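Local coordinates for protein thermosome subunit (Methanococcoides burtonii, PDB 3AQ1) that is an archaeal group II chaperonin that probably binds and hydrolyses ATP to assist the folding of other proteins, at residues E165-S177 / K310-T324. Sequence-based numbering, arbitrary orientation.
Sequences ELIDGLVIDKERS and KMTYVTGCQNSKAVT
Leu170 and Val314 exchange a pair of backbone hydrogen bonds, as do Ile172 and Thr312, with Val171 and Tyr313 a non-hydrogen-bonded pair between them. Strands 169-172 and 310-315 run antiparallel, 168° between their directions. Their axes come within 4.7 Å of each other. At Ile167, before Asp168, the first segment pairs instead with Thr324: Ile167 N donates to Thr324 O at 2.9 Å and Thr324 N returns the bond to Ile167 O. Between these ladders lies Asp168, the centre of an inverse gamma turn. Gly169 then begins the second ladder opposite Thr315, and its CA approaches Val314 O at 3.4 Å in a CA-H...O contact.

Two threonine hydroxyls extend the backbone pairing. Thr324 OG1 accepts from Val171 N at 3.2 Å and makes a weak bond to Gly169 O, tying the strand that pairs with Ile167 to the start of the next ladder. Beyond the other end, Thr312 OG1 donates to Lys174 O at 2.8 Å from above the carbonyl plane, and it also hydrogen-bonds Tyr262.

Apolar packing centres on Val171 and Tyr313, whose side chains run alongside each other. With CG2 beside its own backbone N and CG1 anti to it (chi1 176°), Val171 lays CG2 over one face of the Tyr313 ring, 4.0 Å from its centroid, in a CH-pi contact. Ile167 CG1 meets the ring edge, while Val171 CG1 touches Met311 CE at 3.9 Å.

Leu170 and Ile172 point to the other face, toward helix 269-279, and strand 300-305 pairs with the far side of 310-315. This switch of partner strand at a tight turn, from the sheet of 151-157, 323-329 and 165-167 to that containing 310-315 and 300-305, is consistent with the junction of the intermediate and apical domains of a group II chaperonin.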
# COMPACT_ATOMS: atom_id res chain seq x y z
N GLU A 165 -8.15 17.37 6.52
CA GLU A 165 -6.93 17.86 7.15
C GLU A 165 -5.83 16.81 7.19
O GLU A 165 -6.10 15.60 7.25
CB GLU A 165 -7.20 18.34 8.57
CG GLU A 165 -8.14 19.52 8.68
CD GLU A 165 -8.53 19.81 10.12
OE1 GLU A 165 -9.68 19.51 10.52
OE2 GLU A 165 -7.68 20.35 10.85
N LEU A 166 -4.59 17.28 7.16
CA LEU A 166 -3.45 16.42 7.39
C LEU A 166 -2.87 16.77 8.75
O LEU A 166 -2.17 17.76 8.89
CB LEU A 166 -2.41 16.62 6.30
CG LEU A 166 -1.93 15.31 5.70
CD1 LEU A 166 -3.10 14.63 5.00
CD2 LEU A 166 -0.80 15.56 4.73
N ILE A 167 -3.18 15.96 9.75
CA ILE A 167 -2.67 16.19 11.10
C ILE A 167 -1.34 15.50 11.29
O ILE A 167 -1.21 14.32 10.99
CB ILE A 167 -3.63 15.65 12.16
CG1 ILE A 167 -4.91 16.49 12.18
CG2 ILE A 167 -2.95 15.61 13.52
CD1 ILE A 167 -4.70 17.93 11.80
N ASP A 168 -0.36 16.24 11.80
CA ASP A 168 0.98 15.70 12.00
C ASP A 168 1.09 15.06 13.36
O ASP A 168 1.68 15.61 14.28
CB ASP A 168 2.05 16.78 11.82
CG ASP A 168 2.40 17.00 10.35
OD1 ASP A 168 2.74 16.01 9.67
OD2 ASP A 168 2.34 18.16 9.89
N GLY A 169 0.53 13.88 13.46
CA GLY A 169 0.47 13.11 14.68
C GLY A 169 -0.54 12.00 14.52
O GLY A 169 -0.56 11.30 13.51
N LEU A 170 -1.42 11.85 15.51
CA LEU A 170 -2.39 10.76 15.58
C LEU A 170 -3.66 11.27 16.25
O LEU A 170 -3.59 11.79 17.35
CB LEU A 170 -1.81 9.61 16.41
CG LEU A 170 -2.69 8.38 16.57
CD1 LEU A 170 -2.89 7.74 15.22
CD2 LEU A 170 -2.07 7.39 17.54
N VAL A 171 -4.80 11.11 15.60
CA VAL A 171 -6.09 11.55 16.15
C VAL A 171 -6.97 10.37 16.57
O VAL A 171 -7.16 9.44 15.81
CB VAL A 171 -6.84 12.42 15.13
CG1 VAL A 171 -8.21 12.78 15.68
CG2 VAL A 171 -6.04 13.69 14.81
N ILE A 172 -7.49 10.39 17.80
CA ILE A 172 -8.27 9.28 18.36
C ILE A 172 -9.66 9.80 18.64
O ILE A 172 -9.82 10.78 19.36
CB ILE A 172 -7.74 8.80 19.75
CG1 ILE A 172 -6.26 8.46 19.70
CG2 ILE A 172 -8.53 7.61 20.27
CD1 ILE A 172 -5.94 7.50 18.62
N ASP A 173 -10.67 9.14 18.09
CA ASP A 173 -12.05 9.55 18.34
C ASP A 173 -12.51 9.10 19.73
O ASP A 173 -13.34 8.20 19.87
CB ASP A 173 -12.98 8.98 17.27
CG ASP A 173 -14.34 9.61 17.32
OD1 ASP A 173 -14.43 10.73 17.86
OD2 ASP A 173 -15.31 8.99 16.82
N LYS A 174 -11.94 9.73 20.76
CA LYS A 174 -12.25 9.43 22.15
C LYS A 174 -12.06 10.70 22.96
O LYS A 174 -11.24 11.55 22.62
CB LYS A 174 -11.37 8.31 22.67
CG LYS A 174 -12.06 6.95 22.72
CD LYS A 174 -13.09 6.90 23.85
CE LYS A 174 -13.82 5.59 23.88
NZ LYS A 174 -14.82 5.53 22.77
N GLU A 175 -12.82 10.85 24.04
CA GLU A 175 -12.65 12.05 24.84
C GLU A 175 -12.14 11.71 26.24
O GLU A 175 -11.91 10.55 26.54
CB GLU A 175 -13.92 12.92 24.82
CG GLU A 175 -15.11 12.40 25.55
CD GLU A 175 -16.32 13.30 25.36
OE1 GLU A 175 -16.72 14.00 26.33
OE2 GLU A 175 -16.88 13.30 24.24
N ARG A 176 -11.90 12.73 27.06
CA ARG A 176 -11.43 12.51 28.42
C ARG A 176 -12.49 11.73 29.16
O ARG A 176 -13.69 12.01 29.00
CB ARG A 176 -11.22 13.83 29.14
CG ARG A 176 -10.00 14.58 28.74
CD ARG A 176 -10.08 15.97 29.31
NE ARG A 176 -11.11 16.73 28.62
CZ ARG A 176 -11.63 17.86 29.07
NH1 ARG A 176 -11.22 18.36 30.23
NH2 ARG A 176 -12.56 18.50 28.38
N SER A 177 -12.07 10.77 29.98
CA SER A 177 -13.03 9.94 30.71
C SER A 177 -13.73 10.70 31.83
O SER A 177 -14.87 10.36 32.20
CB SER A 177 -12.38 8.68 31.28
OG SER A 177 -11.48 9.03 32.31
N LYS A 310 -16.14 15.51 20.64
CA LYS A 310 -14.76 15.89 20.94
C LYS A 310 -13.81 14.74 20.58
O LYS A 310 -14.20 13.57 20.59
CB LYS A 310 -14.61 16.25 22.42
CG LYS A 310 -15.66 17.21 22.96
CD LYS A 310 -15.44 17.50 24.44
CE LYS A 310 -16.57 18.32 25.06
NZ LYS A 310 -16.25 18.74 26.47
N MET A 311 -12.58 15.09 20.25
CA MET A 311 -11.56 14.10 19.90
C MET A 311 -10.20 14.32 20.60
O MET A 311 -9.88 15.42 21.06
CB MET A 311 -11.39 14.03 18.38
CG MET A 311 -12.53 13.29 17.68
SD MET A 311 -12.14 12.70 16.01
CE MET A 311 -11.75 14.25 15.19
N THR A 312 -9.38 13.27 20.67
CA THR A 312 -8.06 13.40 21.30
C THR A 312 -6.91 13.48 20.30
O THR A 312 -6.60 12.50 19.63
CB THR A 312 -7.80 12.26 22.27
OG1 THR A 312 -8.69 12.36 23.38
CG2 THR A 312 -6.38 12.35 22.79
N TYR A 313 -6.28 14.65 20.20
CA TYR A 313 -5.12 14.85 19.32
C TYR A 313 -3.76 14.58 20.03
O TYR A 313 -3.48 15.13 21.09
CB TYR A 313 -5.12 16.28 18.76
CG TYR A 313 -6.22 16.61 17.78
CD1 TYR A 313 -5.93 16.92 16.45
CD2 TYR A 313 -7.55 16.63 18.18
CE1 TYR A 313 -6.93 17.22 15.56
CE2 TYR A 313 -8.57 16.93 17.27
CZ TYR A 313 -8.25 17.23 15.98
OH TYR A 313 -9.25 17.54 15.08
N VAL A 314 -2.94 13.72 19.44
CA VAL A 314 -1.60 13.43 19.94
C VAL A 314 -0.57 13.88 18.89
O VAL A 314 -0.27 13.15 17.97
CB VAL A 314 -1.44 11.93 20.22
CG1 VAL A 314 -0.09 11.64 20.78
CG2 VAL A 314 -2.52 11.46 21.17
N THR A 315 -0.05 15.09 19.04
CA THR A 315 0.88 15.67 18.06
C THR A 315 2.30 15.83 18.61
O THR A 315 2.56 15.69 19.81
CB THR A 315 0.40 17.05 17.59
OG1 THR A 315 0.32 17.93 18.71
CG2 THR A 315 -0.96 16.95 16.99
N GLY A 316 3.24 16.14 17.72
CA GLY A 316 4.64 16.28 18.09
C GLY A 316 5.26 15.00 18.60
O GLY A 316 6.20 15.06 19.37
N CYS A 317 4.75 13.85 18.16
CA CYS A 317 5.14 12.56 18.75
C CYS A 317 6.59 12.21 18.50
O CYS A 317 7.19 12.66 17.52
CB CYS A 317 4.26 11.42 18.25
SG CYS A 317 2.66 11.30 19.02
N GLN A 318 7.10 11.38 19.42
CA GLN A 318 8.49 10.92 19.48
C GLN A 318 9.08 10.60 18.10
O GLN A 318 9.74 11.45 17.48
CB GLN A 318 8.55 9.69 20.41
CG GLN A 318 9.93 9.06 20.57
CD GLN A 318 10.01 8.07 21.74
OE1 GLN A 318 9.12 8.01 22.59
NE2 GLN A 318 11.09 7.28 21.77
N ASN A 319 8.86 9.37 17.63
CA ASN A 319 9.31 8.95 16.31
C ASN A 319 8.16 8.89 15.31
O ASN A 319 7.70 7.81 14.93
CB ASN A 319 10.01 7.59 16.39
CG ASN A 319 11.47 7.71 16.82
OD1 ASN A 319 12.29 8.27 16.09
ND2 ASN A 319 11.79 7.18 17.99
N SER A 320 7.70 10.06 14.88
CA SER A 320 6.56 10.10 13.99
C SER A 320 6.92 10.64 12.62
O SER A 320 7.28 11.81 12.46
CB SER A 320 5.41 10.92 14.59
OG SER A 320 5.62 12.31 14.42
N LYS A 321 6.83 9.76 11.63
CA LYS A 321 6.60 10.20 10.27
C LYS A 321 5.08 10.22 10.11
O LYS A 321 4.53 10.96 9.28
CB LYS A 321 7.27 9.25 9.28
CG LYS A 321 8.69 9.65 8.91
CD LYS A 321 8.71 11.04 8.29
CE LYS A 321 10.08 11.37 7.74
NZ LYS A 321 10.10 12.72 7.11
N ALA A 322 4.42 9.42 10.96
CA ALA A 322 2.97 9.24 10.99
C ALA A 322 2.10 10.49 10.90
O ALA A 322 2.42 11.56 11.41
CB ALA A 322 2.60 8.43 12.22
N VAL A 323 0.96 10.32 10.23
CA VAL A 323 -0.02 11.38 10.04
C VAL A 323 -1.42 10.78 10.04
O VAL A 323 -1.61 9.62 9.75
CB VAL A 323 0.15 12.09 8.67
CG1 VAL A 323 1.60 12.32 8.36
CG2 VAL A 323 -0.47 11.27 7.59
N THR A 324 -2.39 11.60 10.37
CA THR A 324 -3.77 11.17 10.30
C THR A 324 -4.43 12.10 9.32
O THR A 324 -4.28 13.31 9.42
CB THR A 324 -4.46 11.31 11.66
OG1 THR A 324 -3.81 10.46 12.60
CG2 THR A 324 -5.92 10.92 11.56